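Local coordinates for C381 turret protein (Sulfolobus turreted icosahedral virus, PDB 4IND) that forms the turret of this archaeal virus from three jelly-roll domains per chain, probably as a five-subunit ring, at the interface of chains A and B. Coordinates in Å, arbitrary orientation; residue numbers count along the deposited sequence, not the author numbering. Chains: chain A/B, C381 turret protein.

The interface of chains A and B. Residues chain A 49, 51-53; chain B 6-8, 10, 37, 68, 70, 131.
A:Thr53 pairs through its backbone with B:Gln8 and B:Phe10 across neighbouring subunits of the turret, joining the start of strand 52-60 of chain A to the N-terminal segment of chain B by beta-type bonding, with A:Asn52 adding its side chain. The contact is made by the first, galactose-binding-like jelly-roll region of each chain. The amide N of A:Thr53 gives a hydrogen bond of 2.7 Å to the carbonyl O of B:Gln8. Two residues on, B:Phe10 N returns one of 2.7 Å to A:Thr53 O.

The side-chain amide of A:Asn52 extends this pairing and reaches into chain B in two directions. Its carbonyl OD1 accepts a hydrogen bond from the backbone N of B:Gln8 at 2.9 Å, nearly straight at the hydrogen (160°), with the donor tilted from the amide plane. A chi1 of -61° carries the amide towards chain B, and a chi2 of -76° turns OD1 to B:Gln8 and the NH2 group ND2 to water 1. ND2 lies 2.7 Å from the oxygen O of water 1. That water also meets the hydroxyl OG of B:Ser68. The phenol OH of B:Tyr131 is 2.6 Å from the oxygen O of water 1, and the water lies in the plane of the tyrosine ring, at its edge. Both ends of the amide are thus matched by polar partners, which would fix its rotation.

Apolar groups of chain B flank the same side chain. The methyl CD1 of B:Ile70 packs against the amide, 3.4 Å from A:Asn52 ND2, as well as against CB, while CG1 of B:Val37 approaches the amide carbon CG. The other branch of B:Ile70, CG2, packs obliquely against A:Leu49 CD1 at 3.8 Å. B:Val37 CG2 sits over the centre of the B:Phe10 ring, whose CD2 and CE2 lie alongside the A:Thr53 carbonyl.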
ATOM      1  N   LEU A  49       0.804  17.070  37.588  1.00 31.36           N
ATOM      2  CA  LEU A  49       0.020  16.691  36.411  1.00 32.46           C
ATOM      3  C   LEU A  49      -1.443  16.911  36.762  1.00 30.13           C
ATOM      4  O   LEU A  49      -2.007  16.199  37.605  1.00 32.62           O
ATOM      5  CB  LEU A  49       0.258  15.225  36.029  1.00 29.95           C
ATOM      6  CG  LEU A  49       1.648  14.857  35.514  1.00 29.66           C
ATOM      7  CD1 LEU A  49       1.756  13.361  35.204  1.00 26.29           C
ATOM      8  CD2 LEU A  49       2.024  15.700  34.291  1.00 31.50           C
ATOM      9  N   GLY A  51      -2.775  19.044  38.649  1.00 35.26           N
ATOM     10  CA  GLY A  51      -2.922  19.264  40.078  1.00 33.59           C
ATOM     11  C   GLY A  51      -2.503  18.094  40.951  1.00 35.65           C
ATOM     12  O   GLY A  51      -2.445  18.225  42.177  1.00 36.38           O
ATOM     13  N   ASN A  52      -2.214  16.955  40.334  1.00 30.27           N
ATOM     14  CA  ASN A  52      -1.772  15.776  41.086  1.00 32.98           C
ATOM     15  C   ASN A  52      -0.261  15.673  41.056  1.00 37.56           C
ATOM     16  O   ASN A  52       0.371  16.129  40.107  1.00 39.60           O
ATOM     17  CB  ASN A  52      -2.416  14.513  40.503  1.00 32.38           C
ATOM     18  CG  ASN A  52      -3.923  14.554  40.595  1.00 34.70           C
ATOM     19  OD1 ASN A  52      -4.493  14.355  41.667  1.00 40.29           O
ATOM     20  ND2 ASN A  52      -4.577  14.836  39.479  1.00 33.16           N
ATOM     21  N   THR A  53       0.324  15.092  42.100  1.00 36.06           N
ATOM     22  CA  THR A  53       1.776  14.977  42.159  1.00 33.30           C
ATOM     23  C   THR A  53       2.253  13.573  41.802  1.00 27.63           C
ATOM     24  O   THR A  53       2.054  12.617  42.554  1.00 32.42           O
ATOM     25  CB  THR A  53       2.301  15.360  43.535  1.00 33.70           C
ATOM     26  OG1 THR A  53       1.887  16.694  43.841  1.00 39.05           O
ATOM     27  CG2 THR A  53       3.804  15.296  43.560  1.00 38.85           C
TER
ATOM     28  N   LEU B   6      -7.534  18.942  46.504  1.00 77.67           N
ATOM     29  CA  LEU B   6      -8.130  18.101  45.467  1.00 74.33           C
ATOM     30  C   LEU B   6      -7.093  17.217  44.772  1.00 69.73           C
ATOM     31  O   LEU B   6      -7.383  16.071  44.416  1.00 69.33           O
ATOM     32  CB  LEU B   6      -8.874  18.958  44.438  1.00 73.89           C
ATOM     33  CG  LEU B   6      -9.836  18.197  43.522  1.00 76.05           C
ATOM     34  CD1 LEU B   6     -10.828  17.408  44.365  1.00 81.37           C
ATOM     35  CD2 LEU B   6     -10.564  19.132  42.558  1.00 74.36           C
ATOM     36  N   GLY B   7      -5.887  17.751  44.579  1.00 63.14           N
ATOM     37  CA  GLY B   7      -4.808  16.988  43.974  1.00 55.25           C
ATOM     38  C   GLY B   7      -4.233  15.984  44.950  1.00 51.57           C
ATOM     39  O   GLY B   7      -4.249  16.213  46.158  1.00 52.49           O
ATOM     40  N   GLN B   8      -3.725  14.874  44.425  1.00 39.89           N
ATOM     41  CA  GLN B   8      -3.114  13.841  45.246  1.00 39.48           C
ATOM     42  C   GLN B   8      -1.765  13.499  44.654  1.00 36.02           C
ATOM     43  O   GLN B   8      -1.522  13.754  43.467  1.00 34.55           O
ATOM     44  CB  GLN B   8      -3.969  12.570  45.229  1.00 44.79           C
ATOM     45  CG  GLN B   8      -5.361  12.716  45.771  1.00 46.75           C
ATOM     46  CD  GLN B   8      -6.145  11.431  45.654  1.00 48.73           C
ATOM     47  OE1 GLN B   8      -5.966  10.509  46.449  1.00 57.46           O
ATOM     48  NE2 GLN B   8      -7.012  11.356  44.657  1.00 44.25           N
ATOM     49  N   PHE B  10       0.870  10.425  43.609  1.00 36.46           N
ATOM     50  CA  PHE B  10       0.787   9.028  43.219  1.00 31.86           C
ATOM     51  C   PHE B  10       2.144   8.524  42.777  1.00 25.07           C
ATOM     52  O   PHE B  10       2.908   9.268  42.158  1.00 32.61           O
ATOM     53  CB  PHE B  10      -0.276   8.807  42.120  1.00 32.27           C
ATOM     54  CG  PHE B  10       0.029   9.475  40.801  1.00 37.58           C
ATOM     55  CD1 PHE B  10       0.405   8.718  39.690  1.00 31.49           C
ATOM     56  CD2 PHE B  10      -0.104  10.849  40.650  1.00 36.78           C
ATOM     57  CE1 PHE B  10       0.664   9.326  38.469  1.00 30.30           C
ATOM     58  CE2 PHE B  10       0.150  11.468  39.425  1.00 32.15           C
ATOM     59  CZ  PHE B  10       0.527  10.709  38.331  1.00 36.67           C
ATOM     60  N   VAL B  37      -4.350   7.244  40.021  1.00 28.41           N
ATOM     61  CA  VAL B  37      -4.228   8.224  41.095  1.00 27.88           C
ATOM     62  C   VAL B  37      -5.363   7.999  42.086  1.00 38.33           C
ATOM     63  O   VAL B  37      -6.539   7.990  41.705  1.00 34.84           O
ATOM     64  CB  VAL B  37      -4.316   9.660  40.548  1.00 30.02           C
ATOM     65  CG1 VAL B  37      -4.103  10.688  41.662  1.00 34.81           C
ATOM     66  CG2 VAL B  37      -3.300   9.865  39.425  1.00 34.79           C
ATOM     67  N   SER B  68      -8.247   9.174  39.437  1.00 26.11           N
ATOM     68  CA  SER B  68      -7.906   9.622  38.089  1.00 26.49           C
ATOM     69  C   SER B  68      -7.011   8.601  37.425  1.00 29.59           C
ATOM     70  O   SER B  68      -6.297   7.860  38.097  1.00 31.92           O
ATOM     71  CB  SER B  68      -7.156  10.944  38.122  1.00 30.80           C
ATOM     72  OG  SER B  68      -7.875  11.926  38.834  1.00 37.99           O
ATOM     73  N   ILE B  70      -3.961   9.056  34.714  1.00 23.82           N
ATOM     74  CA  ILE B  70      -3.144  10.104  34.122  1.00 22.96           C
ATOM     75  C   ILE B  70      -1.950   9.423  33.473  1.00 27.09           C
ATOM     76  O   ILE B  70      -1.247   8.663  34.139  1.00 26.97           O
ATOM     77  CB  ILE B  70      -2.628  11.081  35.203  1.00 25.41           C
ATOM     78  CG1 ILE B  70      -3.791  11.701  35.998  1.00 27.90           C
ATOM     79  CG2 ILE B  70      -1.746  12.148  34.573  1.00 29.62           C
ATOM     80  CD1 ILE B  70      -3.365  12.808  36.985  1.00 25.21           C
ATOM     81  N   TYR B 131      -5.845  12.153  30.589  1.00 28.05           N
ATOM     82  CA  TYR B 131      -6.435  12.427  31.889  1.00 25.13           C
ATOM     83  C   TYR B 131      -7.919  12.124  31.922  1.00 30.25           C
ATOM     84  O   TYR B 131      -8.696  12.639  31.102  1.00 27.37           O
ATOM     85  CB  TYR B 131      -6.222  13.900  32.240  1.00 27.64           C
ATOM     86  CG  TYR B 131      -6.854  14.348  33.546  1.00 27.39           C
ATOM     87  CD1 TYR B 131      -6.273  14.048  34.766  1.00 32.50           C
ATOM     88  CD2 TYR B 131      -8.010  15.104  33.549  1.00 31.47           C
ATOM     89  CE1 TYR B 131      -6.848  14.470  35.961  1.00 38.04           C
ATOM     90  CE2 TYR B 131      -8.592  15.533  34.727  1.00 34.95           C
ATOM     91  CZ  TYR B 131      -8.005  15.220  35.936  1.00 38.81           C
ATOM     92  OH  TYR B 131      -8.582  15.637  37.119  1.00 43.09           O
TER
HETATM   93  O   HOH W   1      -7.268  14.796  39.223  1.00 34.98           O